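Local coordinates for Serine/threonine-protein kinase Tel1 (Chaetomium thermophilum, PDB 6SKY) that probably senses DNA damage and switches on checkpoint signalling, as an ATP-dependent serine/threonine kinase that phosphorylates proteins at serines or threonines followed by glutamine, at residues K2606-G2611 with G2659-V2664; V2516-A2521 with T2655-L2660; D1483-L1488 with E1510-F1515. All blocks are in the same frame, centred on the assembly; numbering follows the deposited sequence.

Contact 1: residues K2606-G2611 with G2659-V2664. With AGS (phosphothiophosphoric acid-adenylate ester), chain C.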
loop_
_atom_site.group_PDB
_atom_site.type_symbol
_atom_site.label_atom_id
_atom_site.label_comp_id
_atom_site.label_asym_id
_atom_site.label_seq_id
_atom_site.Cartn_x
_atom_site.Cartn_y
_atom_site.Cartn_z
ATOM N N LYS A 2606 -12.382 28.447 -40.138
ATOM C CA LYS A 2606 -11.332 28.338 -41.132
ATOM C C LYS A 2606 -11.029 26.876 -41.415
ATOM O O LYS A 2606 -11.317 25.988 -40.614
ATOM C CB LYS A 2606 -10.078 29.065 -40.668
ATOM C CG LYS A 2606 -10.334 30.479 -40.236
ATOM C CD LYS A 2606 -9.041 31.189 -39.956
ATOM C CE LYS A 2606 -8.146 31.163 -41.172
ATOM N NZ LYS A 2606 -6.861 31.873 -40.943
ATOM N N GLN A 2607 -10.458 26.630 -42.587
ATOM C CA GLN A 2607 -10.244 25.275 -43.067
ATOM C C GLN A 2607 -8.997 25.234 -43.922
ATOM O O GLN A 2607 -8.784 26.116 -44.750
ATOM C CB GLN A 2607 -11.423 24.784 -43.904
ATOM C CG GLN A 2607 -12.728 24.753 -43.185
ATOM C CD GLN A 2607 -13.878 24.848 -44.116
ATOM O OE1 GLN A 2607 -13.696 24.972 -45.317
ATOM N NE2 GLN A 2607 -15.078 24.790 -43.580
ATOM N N LEU A 2608 -8.182 24.211 -43.730
ATOM C CA LEU A 2608 -7.171 23.858 -44.709
ATOM C C LEU A 2608 -7.810 22.900 -45.693
ATOM O O LEU A 2608 -8.363 21.876 -45.289
ATOM C CB LEU A 2608 -5.955 23.198 -44.070
ATOM C CG LEU A 2608 -5.017 23.959 -43.157
ATOM C CD1 LEU A 2608 -5.300 23.586 -41.747
ATOM C CD2 LEU A 2608 -3.603 23.601 -43.504
ATOM N N VAL A 2609 -7.752 23.235 -46.971
ATOM C CA VAL A 2609 -8.174 22.338 -48.032
ATOM C C VAL A 2609 -6.894 21.720 -48.569
ATOM O O VAL A 2609 -6.185 22.328 -49.368
ATOM C CB VAL A 2609 -8.970 23.067 -49.114
ATOM C CG1 VAL A 2609 -9.534 22.080 -50.084
ATOM C CG2 VAL A 2609 -10.084 23.860 -48.493
ATOM N N LYS A 2610 -6.580 20.519 -48.108
ATOM C CA LYS A 2610 -5.284 19.913 -48.349
ATOM C C LYS A 2610 -5.392 18.951 -49.517
ATOM O O LYS A 2610 -6.217 18.036 -49.498
ATOM C CB LYS A 2610 -4.787 19.187 -47.104
ATOM C CG LYS A 2610 -3.339 19.438 -46.789
ATOM C CD LYS A 2610 -3.003 18.894 -45.430
ATOM C CE LYS A 2610 -1.654 19.378 -44.955
ATOM N NZ LYS A 2610 -1.376 18.916 -43.566
ATOM N N GLY A 2611 -4.562 19.171 -50.536
ATOM C CA GLY A 2611 -4.462 18.273 -51.659
ATOM C C GLY A 2611 -3.051 17.719 -51.751
ATOM O O GLY A 2611 -2.138 18.153 -51.048
ATOM N N GLY A 2659 -8.276 16.315 -48.336
ATOM C CA GLY A 2659 -9.041 16.377 -47.109
ATOM C C GLY A 2659 -9.284 17.800 -46.683
ATOM O O GLY A 2659 -8.744 18.750 -47.249
ATOM N N LEU A 2660 -10.131 17.929 -45.676
ATOM C CA LEU A 2660 -10.382 19.188 -44.998
ATOM C C LEU A 2660 -9.894 19.060 -43.567
ATOM O O LEU A 2660 -10.319 18.157 -42.844
ATOM C CB LEU A 2660 -11.863 19.536 -45.009
ATOM C CG LEU A 2660 -12.539 19.581 -46.364
ATOM C CD1 LEU A 2660 -13.983 19.904 -46.164
ATOM C CD2 LEU A 2660 -11.874 20.624 -47.207
ATOM N N ILE A 2661 -9.022 19.963 -43.156
ATOM C CA ILE A 2661 -8.518 19.988 -41.794
ATOM C C ILE A 2661 -9.027 21.243 -41.115
ATOM O O ILE A 2661 -9.043 22.321 -41.710
ATOM C CB ILE A 2661 -6.986 19.920 -41.765
ATOM C CG1 ILE A 2661 -6.519 18.721 -42.563
ATOM C CG2 ILE A 2661 -6.509 19.768 -40.375
ATOM C CD1 ILE A 2661 -5.058 18.514 -42.500
ATOM N N GLU A 2662 -9.464 21.097 -39.876
ATOM C CA GLU A 2662 -9.948 22.234 -39.113
ATOM C C GLU A 2662 -8.778 23.111 -38.723
ATOM O O GLU A 2662 -7.830 22.643 -38.092
ATOM C CB GLU A 2662 -10.682 21.752 -37.876
ATOM C CG GLU A 2662 -11.239 22.847 -37.034
ATOM C CD GLU A 2662 -11.652 22.360 -35.670
ATOM O OE1 GLU A 2662 -10.841 22.464 -34.732
ATOM O OE2 GLU A 2662 -12.786 21.864 -35.530
ATOM N N PHE A 2663 -8.833 24.377 -39.105
ATOM C CA PHE A 2663 -7.801 25.334 -38.736
ATOM C C PHE A 2663 -8.108 25.828 -37.332
ATOM O O PHE A 2663 -9.106 26.519 -37.123
ATOM C CB PHE A 2663 -7.767 26.479 -39.739
ATOM C CG PHE A 2663 -6.475 27.202 -39.791
ATOM C CD1 PHE A 2663 -5.459 26.757 -40.597
ATOM C CD2 PHE A 2663 -6.277 28.340 -39.046
ATOM C CE1 PHE A 2663 -4.266 27.421 -40.650
ATOM C CE2 PHE A 2663 -5.088 29.006 -39.095
ATOM C CZ PHE A 2663 -4.083 28.547 -39.898
ATOM N N VAL A 2664 -7.265 25.460 -36.366
ATOM C CA VAL A 2664 -7.550 25.751 -34.967
ATOM C C VAL A 2664 -7.493 27.254 -34.742
ATOM O O VAL A 2664 -6.578 27.940 -35.213
ATOM C CB VAL A 2664 -6.581 24.986 -34.052
ATOM C CG1 VAL A 2664 -6.903 25.257 -32.615
ATOM C CG2 VAL A 2664 -6.693 23.515 -34.315
HETATM P PG AGS C . 6.231 20.478 -43.444
HETATM S S1G AGS C . 7.450 20.584 -41.927
HETATM O O2G AGS C . 5.245 19.295 -43.262
HETATM O O3G AGS C . 7.043 20.270 -44.752
HETATM P PB AGS C . 4.234 22.069 -42.584
HETATM O O1B AGS C . 4.461 21.369 -41.307
HETATM O O2B AGS C . 4.156 23.590 -42.490
HETATM O O3B AGS C . 5.406 21.783 -43.586
HETATM P PA AGS C . 1.718 22.586 -43.536
HETATM O O1A AGS C . 1.797 23.030 -44.931
HETATM O O2A AGS C . 0.411 21.889 -43.159
HETATM O O3A AGS C . 2.873 21.569 -43.196
HETATM O "O5'" AGS C . 1.958 23.847 -42.639
HETATM C "C5'" AGS C . 1.004 24.916 -42.688
HETATM C "C4'" AGS C . 1.233 25.853 -41.535
HETATM O "O4'" AGS C . 0.016 25.977 -40.776
HETATM C "C3'" AGS C . 2.296 25.420 -40.535
HETATM O "O3'" AGS C . 2.934 26.546 -39.948
HETATM C "C2'" AGS C . 1.495 24.619 -39.512
HETATM O "O2'" AGS C . 2.076 24.716 -38.221
HETATM C "C1'" AGS C . 0.139 25.324 -39.528
HETATM N N9 AGS C . -0.985 24.412 -39.381
HETATM C C8 AGS C . -1.103 23.159 -39.912
HETATM N N7 AGS C . -2.231 22.560 -39.622
HETATM C C5 AGS C . -2.904 23.490 -38.850
HETATM C C6 AGS C . -4.161 23.466 -38.221
HETATM N N6 AGS C . -5.000 22.431 -38.281
HETATM N N1 AGS C . -4.532 24.556 -37.524
HETATM C C2 AGS C . -3.698 25.595 -37.461
HETATM N N3 AGS C . -2.490 25.732 -38.009
HETATM C C4 AGS C . -2.149 24.636 -38.692
#

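Contact 2: residues V2516-A2521 with T2655-L2660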
loop_
_atom_site.group_PDB
_atom_site.type_symbol
_atom_site.label_atom_id
_atom_site.label_comp_id
_atom_site.label_asym_id
_atom_site.label_seq_id
_atom_site.Cartn_x
_atom_site.Cartn_y
_atom_site.Cartn_z
ATOM N N VAL A 2516 -17.153 19.727 -55.067
ATOM C CA VAL A 2516 -16.460 20.991 -55.314
ATOM C C VAL A 2516 -15.295 21.194 -54.348
ATOM O O VAL A 2516 -14.277 21.781 -54.726
ATOM C CB VAL A 2516 -17.430 22.184 -55.288
ATOM C CG1 VAL A 2516 -18.553 21.949 -56.264
ATOM C CG2 VAL A 2516 -17.958 22.428 -53.909
ATOM N N TYR A 2517 -15.396 20.706 -53.108
ATOM C CA TYR A 2517 -14.254 20.785 -52.197
ATOM C C TYR A 2517 -13.070 20.000 -52.733
ATOM O O TYR A 2517 -11.928 20.461 -52.671
ATOM C CB TYR A 2517 -14.628 20.260 -50.815
ATOM C CG TYR A 2517 -14.991 21.317 -49.813
ATOM C CD1 TYR A 2517 -14.089 22.284 -49.451
ATOM C CD2 TYR A 2517 -16.227 21.325 -49.210
ATOM C CE1 TYR A 2517 -14.413 23.238 -48.536
ATOM C CE2 TYR A 2517 -16.556 22.274 -48.296
ATOM C CZ TYR A 2517 -15.646 23.225 -47.963
ATOM O OH TYR A 2517 -15.972 24.181 -47.045
ATOM N N HIS A 2518 -13.320 18.806 -53.263
ATOM C CA HIS A 2518 -12.241 18.003 -53.820
ATOM C C HIS A 2518 -11.653 18.650 -55.064
ATOM O O HIS A 2518 -10.431 18.642 -55.257
ATOM C CB HIS A 2518 -12.760 16.605 -54.127
ATOM C CG HIS A 2518 -11.770 15.734 -54.822
ATOM N ND1 HIS A 2518 -12.075 15.036 -55.968
ATOM C CD2 HIS A 2518 -10.482 15.442 -54.535
ATOM C CE1 HIS A 2518 -11.016 14.352 -56.358
ATOM N NE2 HIS A 2518 -10.035 14.582 -55.507
ATOM N N ALA A 2519 -12.503 19.210 -55.928
ATOM C CA ALA A 2519 -11.989 19.901 -57.104
ATOM C C ALA A 2519 -11.115 21.076 -56.707
ATOM O O ALA A 2519 -10.067 21.311 -57.313
ATOM C CB ALA A 2519 -13.139 20.368 -57.988
ATOM N N LEU A 2520 -11.524 21.825 -55.685
ATOM C CA LEU A 2520 -10.705 22.933 -55.212
ATOM C C LEU A 2520 -9.402 22.440 -54.603
ATOM O O LEU A 2520 -8.357 23.075 -54.765
ATOM C CB LEU A 2520 -11.485 23.761 -54.201
ATOM C CG LEU A 2520 -10.756 24.948 -53.594
ATOM C CD1 LEU A 2520 -10.695 26.080 -54.586
ATOM C CD2 LEU A 2520 -11.461 25.378 -52.345
ATOM N N ALA A 2521 -9.444 21.310 -53.900
ATOM C CA ALA A 2521 -8.233 20.761 -53.304
ATOM C C ALA A 2521 -7.219 20.378 -54.369
ATOM O O ALA A 2521 -6.030 20.686 -54.254
ATOM C CB ALA A 2521 -8.579 19.550 -52.441
ATOM N N THR A 2655 -10.944 12.104 -50.233
ATOM C CA THR A 2655 -10.509 11.018 -51.093
ATOM C C THR A 2655 -9.166 10.519 -50.593
ATOM O O THR A 2655 -8.699 10.959 -49.541
ATOM C CB THR A 2655 -10.422 11.485 -52.542
ATOM O OG1 THR A 2655 -9.760 12.751 -52.593
ATOM C CG2 THR A 2655 -11.805 11.641 -53.127
ATOM N N SER A 2656 -8.528 9.612 -51.322
ATOM C CA SER A 2656 -7.202 9.153 -50.931
ATOM C C SER A 2656 -6.124 10.177 -51.214
ATOM O O SER A 2656 -4.941 9.869 -51.066
ATOM C CB SER A 2656 -6.858 7.843 -51.640
ATOM O OG SER A 2656 -7.539 6.750 -51.054
ATOM N N SER A 2657 -6.502 11.383 -51.617
ATOM C CA SER A 2657 -5.527 12.402 -51.968
ATOM C C SER A 2657 -5.905 13.789 -51.467
ATOM O O SER A 2657 -5.223 14.756 -51.812
ATOM C CB SER A 2657 -5.349 12.440 -53.482
ATOM O OG SER A 2657 -6.609 12.475 -54.129
ATOM N N SER A 2658 -6.959 13.925 -50.672
ATOM C CA SER A 2658 -7.435 15.250 -50.314
ATOM C C SER A 2658 -8.221 15.180 -49.018
ATOM O O SER A 2658 -8.777 14.143 -48.652
ATOM C CB SER A 2658 -8.299 15.849 -51.427
ATOM O OG SER A 2658 -9.440 15.052 -51.671
ATOM N N GLY A 2659 -8.276 16.315 -48.336
ATOM C CA GLY A 2659 -9.041 16.377 -47.109
ATOM C C GLY A 2659 -9.284 17.800 -46.683
ATOM O O GLY A 2659 -8.744 18.750 -47.249
ATOM N N LEU A 2660 -10.131 17.929 -45.676
ATOM C CA LEU A 2660 -10.382 19.188 -44.998
ATOM C C LEU A 2660 -9.894 19.060 -43.567
ATOM O O LEU A 2660 -10.319 18.157 -42.844
ATOM C CB LEU A 2660 -11.863 19.536 -45.009
ATOM C CG LEU A 2660 -12.539 19.581 -46.364
ATOM C CD1 LEU A 2660 -13.983 19.904 -46.164
ATOM C CD2 LEU A 2660 -11.874 20.624 -47.207
#

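Contact 3: residues D1483-L1488 with E1510-F1515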
loop_
_atom_site.group_PDB
_atom_site.type_symbol
_atom_site.label_atom_id
_atom_site.label_comp_id
_atom_site.label_asym_id
_atom_site.label_seq_id
_atom_site.Cartn_x
_atom_site.Cartn_y
_atom_site.Cartn_z
ATOM N N ASP A 1483 -36.331 59.755 -4.941
ATOM C CA ASP A 1483 -36.262 60.876 -4.009
ATOM C C ASP A 1483 -37.630 61.497 -3.764
ATOM O O ASP A 1483 -37.886 62.000 -2.667
ATOM C CB ASP A 1483 -35.284 61.932 -4.514
ATOM C CG ASP A 1483 -33.854 61.641 -4.107
ATOM O OD1 ASP A 1483 -33.611 60.562 -3.531
ATOM O OD2 ASP A 1483 -32.974 62.493 -4.354
ATOM N N LEU A 1484 -38.522 61.465 -4.752
ATOM C CA LEU A 1484 -39.879 61.945 -4.521
ATOM C C LEU A 1484 -40.628 61.022 -3.572
ATOM O O LEU A 1484 -41.233 61.479 -2.597
ATOM C CB LEU A 1484 -40.628 62.079 -5.842
ATOM C CG LEU A 1484 -40.241 63.305 -6.659
ATOM C CD1 LEU A 1484 -41.015 63.345 -7.958
ATOM C CD2 LEU A 1484 -40.467 64.564 -5.848
ATOM N N ARG A 1485 -40.595 59.713 -3.838
ATOM C CA ARG A 1485 -41.266 58.764 -2.962
ATOM C C ARG A 1485 -40.764 58.871 -1.531
ATOM O O ARG A 1485 -41.532 58.658 -0.589
ATOM C CB ARG A 1485 -41.082 57.342 -3.485
ATOM C CG ARG A 1485 -41.814 56.296 -2.674
ATOM C CD ARG A 1485 -43.307 56.561 -2.666
ATOM N NE ARG A 1485 -43.926 56.236 -3.945
ATOM C CZ ARG A 1485 -45.173 56.556 -4.269
ATOM N NH1 ARG A 1485 -45.931 57.220 -3.412
ATOM N NH2 ARG A 1485 -45.660 56.217 -5.454
ATOM N N VAL A 1486 -39.487 59.203 -1.344
ATOM C CA VAL A 1486 -39.007 59.463 0.010
ATOM C C VAL A 1486 -39.536 60.801 0.513
ATOM O O VAL A 1486 -39.868 60.948 1.694
ATOM C CB VAL A 1486 -37.469 59.405 0.061
ATOM C CG1 VAL A 1486 -36.963 59.824 1.425
ATOM C CG2 VAL A 1486 -36.988 58.011 -0.263
ATOM N N PHE A 1487 -39.639 61.791 -0.375
ATOM C CA PHE A 1487 -40.082 63.121 0.028
ATOM C C PHE A 1487 -41.560 63.147 0.391
ATOM O O PHE A 1487 -41.980 63.964 1.217
ATOM C CB PHE A 1487 -39.791 64.116 -1.096
ATOM C CG PHE A 1487 -40.305 65.503 -0.837
ATOM C CD1 PHE A 1487 -39.798 66.264 0.197
ATOM C CD2 PHE A 1487 -41.274 66.056 -1.653
ATOM C CE1 PHE A 1487 -40.262 67.539 0.424
ATOM C CE2 PHE A 1487 -41.743 67.333 -1.429
ATOM C CZ PHE A 1487 -41.236 68.074 -0.391
ATOM N N LEU A 1488 -42.357 62.273 -0.206
ATOM C CA LEU A 1488 -43.782 62.233 0.069
ATOM C C LEU A 1488 -44.082 61.401 1.306
ATOM O O LEU A 1488 -43.205 61.162 2.133
ATOM C CB LEU A 1488 -44.532 61.675 -1.136
ATOM C CG LEU A 1488 -44.290 62.428 -2.439
ATOM C CD1 LEU A 1488 -45.103 61.834 -3.563
ATOM C CD2 LEU A 1488 -44.620 63.888 -2.255
ATOM N N GLU A 1510 -48.672 65.803 -7.858
ATOM C CA GLU A 1510 -49.120 66.021 -9.229
ATOM C C GLU A 1510 -47.963 65.891 -10.207
ATOM O O GLU A 1510 -48.124 65.337 -11.302
ATOM C CB GLU A 1510 -49.782 67.390 -9.360
ATOM C CG GLU A 1510 -51.121 67.491 -8.661
ATOM C CD GLU A 1510 -51.880 68.748 -9.041
ATOM O OE1 GLU A 1510 -51.230 69.761 -9.369
ATOM O OE2 GLU A 1510 -53.128 68.719 -9.020
ATOM N N PHE A 1511 -46.781 66.387 -9.829
ATOM C CA PHE A 1511 -45.612 66.202 -10.679
ATOM C C PHE A 1511 -45.251 64.730 -10.801
ATOM O O PHE A 1511 -44.881 64.266 -11.880
ATOM C CB PHE A 1511 -44.418 66.981 -10.142
ATOM C CG PHE A 1511 -43.142 66.660 -10.856
ATOM C CD1 PHE A 1511 -42.125 65.982 -10.218
ATOM C CD2 PHE A 1511 -42.980 66.997 -12.186
ATOM C CE1 PHE A 1511 -40.967 65.674 -10.886
ATOM C CE2 PHE A 1511 -41.826 66.688 -12.855
ATOM C CZ PHE A 1511 -40.819 66.026 -12.206
ATOM N N HIS A 1512 -45.332 63.988 -9.697
ATOM C CA HIS A 1512 -45.062 62.556 -9.725
ATOM C C HIS A 1512 -45.999 61.845 -10.691
ATOM O O HIS A 1512 -45.563 61.009 -11.491
ATOM C CB HIS A 1512 -45.193 62.003 -8.306
ATOM C CG HIS A 1512 -44.912 60.538 -8.181
ATOM N ND1 HIS A 1512 -43.970 60.039 -7.307
ATOM C CD2 HIS A 1512 -45.472 59.463 -8.783
ATOM C CE1 HIS A 1512 -43.947 58.722 -7.394
ATOM N NE2 HIS A 1512 -44.848 58.348 -8.282
ATOM N N ALA A 1513 -47.289 62.182 -10.644
ATOM C CA ALA A 1513 -48.253 61.559 -11.546
ATOM C C ALA A 1513 -47.965 61.921 -12.998
ATOM O O ALA A 1513 -47.973 61.052 -13.880
ATOM C CB ALA A 1513 -49.672 61.967 -11.160
ATOM N N TRP A 1514 -47.707 63.205 -13.267
ATOM C CA TRP A 1514 -47.399 63.621 -14.632
ATOM C C TRP A 1514 -46.150 62.927 -15.150
ATOM O O TRP A 1514 -46.111 62.477 -16.300
ATOM C CB TRP A 1514 -47.221 65.137 -14.703
ATOM C CG TRP A 1514 -46.693 65.581 -16.028
ATOM C CD1 TRP A 1514 -47.419 65.865 -17.141
ATOM C CD2 TRP A 1514 -45.320 65.766 -16.388
ATOM N NE1 TRP A 1514 -46.588 66.222 -18.171
ATOM C CE2 TRP A 1514 -45.293 66.168 -17.732
ATOM C CE3 TRP A 1514 -44.111 65.631 -15.700
ATOM C CZ2 TRP A 1514 -44.106 66.440 -18.405
ATOM C CZ3 TRP A 1514 -42.935 65.900 -16.370
ATOM C CH2 TRP A 1514 -42.941 66.299 -17.706
ATOM N N PHE A 1515 -45.119 62.828 -14.311
ATOM C CA PHE A 1515 -43.861 62.229 -14.730
ATOM C C PHE A 1515 -44.028 60.744 -14.996
ATOM O O PHE A 1515 -43.475 60.219 -15.968
ATOM C CB PHE A 1515 -42.796 62.468 -13.663
ATOM C CG PHE A 1515 -41.397 62.226 -14.137
ATOM C CD1 PHE A 1515 -41.096 62.237 -15.480
ATOM C CD2 PHE A 1515 -40.383 61.982 -13.234
ATOM C CE1 PHE A 1515 -39.815 62.016 -15.917
ATOM C CE2 PHE A 1515 -39.099 61.757 -13.667
ATOM C CZ PHE A 1515 -38.818 61.773 -15.012
#

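Contact 1: residues K2606-G2611 with G2659-V2664
Leu2608 and Ile2661 hold the tight middle of this strand pair. Their backbones exchange two bonds, with Leu2608 N to Ile2661 O at 2.9 Å and the return bond from Ile2661 N to Leu2608 O nearly straight at 169°. Lys2610 and Gly2659 form the next hydrogen-bonded pair in the same way. On the nucleotide-facing side, Leu2608 crosses the Phe2663 ring at about a right angle, its CD1 meeting the edge 3.4 Å from Phe2663 CD1. On the opposite face Val2609 CG2 lies 3.9 Å from Leu2660 CD2.

This is the antiparallel sheet of the kinase N-lobe running out into the hinge. There the adenine N6 of the bound ATP analogue AGS donates to Glu2662 O (2.8 Å), while Val2664 N donates to AGS N1 (3.1 Å). AGS C2 lies over the centre of one Phe2663 ring face.

The side chains at the ends are more exposed, and the polar bonds there weaker. Toward the hinge, Phe2663 N makes just a weak bond to Lys2606 O (3.3 Å), and the partly exposed Lys2606 side chain, bent at chi3 (57°), runs alongside Phe2663. At the other end the extended Lys2610 chain passes Ile2661 CD1 and sends NZ to a weak bond with AGS O2A at 3.5 Å.

Contact 2: residues V2516-A2521 with T2655-L2660
Two CH-pi contacts join helix 2507-2522 to strand 2658-2662 and the turn before it. Leu2660 crosses Tyr2517 at about a right angle and sets CD1 squarely over the centre of the phenol ring, 3.9 Å from the centroid of the Tyr2517 ring and 2° off its normal. The other methyl of the same leucine lies over the same face, off centre, with Leu2660 CD2 3.6 Å from Tyr2517 CD1. The next helix residue, His2518, has Thr2655 CG2 over its ring face, 4.2 Å from the centroid of the His2518 ring. His2518 holds CG anti to its backbone N (chi1 175°), which swings the ring out to the turn.

Van der Waals packing adds a smaller patch, where Ala2521 CB meets Ser2658 CB at 3.8 Å.

The polar groups of the turn lie near His2518 without a clear hydrogen bond across. Ser2658 OG comes within 3.1 Å of the ring carbon His2518 CD2, but its clear bond stays within the turn, donated to Thr2655 OG1. With both hydroxyls in the crowded position between backbone N and carbonyl carbon, they meet across the two-residue turn of a beta hairpin, beside the weak backbone bond from Thr2655 N to Ser2658 O. The Tyr2517 hydroxyl, for its part, is hydrogen-bonded to Gln2607 OE1 on the next strand. An alanine at Tyr2517 would remove both the ring under Leu2660 and this hydroxyl, and would probably loosen the helix from the sheet.

Helix 2507-2522 thus lies across the sheet face turned away from the nucleotide, where Ala2521 also touches Val2609 of strand 2604-2611. Phe2546 of helix 2541-2552 meets Tyr2517 edge-to-face, while Pro2558 of a loop and Leu2654 of strand 2651-2655 each touch both Tyr2517 and Leu2660.

Contact 3: residues D1483-L1488 with E1510-F1515
His1512 is the centrepiece of this helical hairpin, in which helices 1470-1487 and 1502-1521 run roughly antiparallel (150° between the short axes) as successive helices of the N-terminal alpha-solenoid part of the model. The two axes are about 11.1 Å apart, so side chains rather than backbones bridge the gap.

His1512 buries the most surface. It holds CG anti to its backbone N (chi1 -179°), which carries the imidazole out between Leu1484, Arg1485 and Leu1488. Leu1484 CB comes to the edge of the ring, 4.2 Å from His1512 ND1, and Leu1488 CD1 approaches obliquely from one turn further along.

Arg1485 reaches the same ring from another direction. Its chain is bent at chi2 (60°) and chi3 (74°), which brings the guanidinium round so that His1512 CE1 lies over one of its faces, 3.6 Å from Arg1485 NH2. The two planes are inclined at 57°, too steep for a parallel stack. Arg1485 NH2 and His1512 NE2 are both hydrogen-bonded to the carbonyl of Ala1544, just past helix 1530-1543, so one oxygen orients both groups and links the hairpin to the following helix. The guanidinium so near would probably disfavour a positive charge on the imidazole, though the Ala1544 carbonyl would partly offset this.

Leu1484 adds an apolar contact. CG anti to the carbonyl carbon directs its branch toward Phe1511, a ring that also packs on Leu1452 and Thr1455 of helix 1448-1461. Crossing that ring at about a right angle, Leu1484 CD1 comes to its edge near the ring plane, 3.6 Å from Phe1511 CD1.

Coming from the N terminus, the chain first meets contact 3, which closes a short loop of 21 residues and joins two consecutive helices of the solenoid. About a thousand residues later contact 2 opens on helix 2507-2522. Contact 1 opens within that long loop, on strand 2604-2611, and both finish on strand 2658-2662, sharing Gly2659 and Leu2660. Because contact 1 ends slightly further along, the two loops cross rather than nest. Contact 1 ties neighbouring strands of the kinase sheet, while contact 2 seats a helix on its back. Their centres lie 10 Å apart, whereas contact 3 is remote, its centre about 65 Å from that of contact 1.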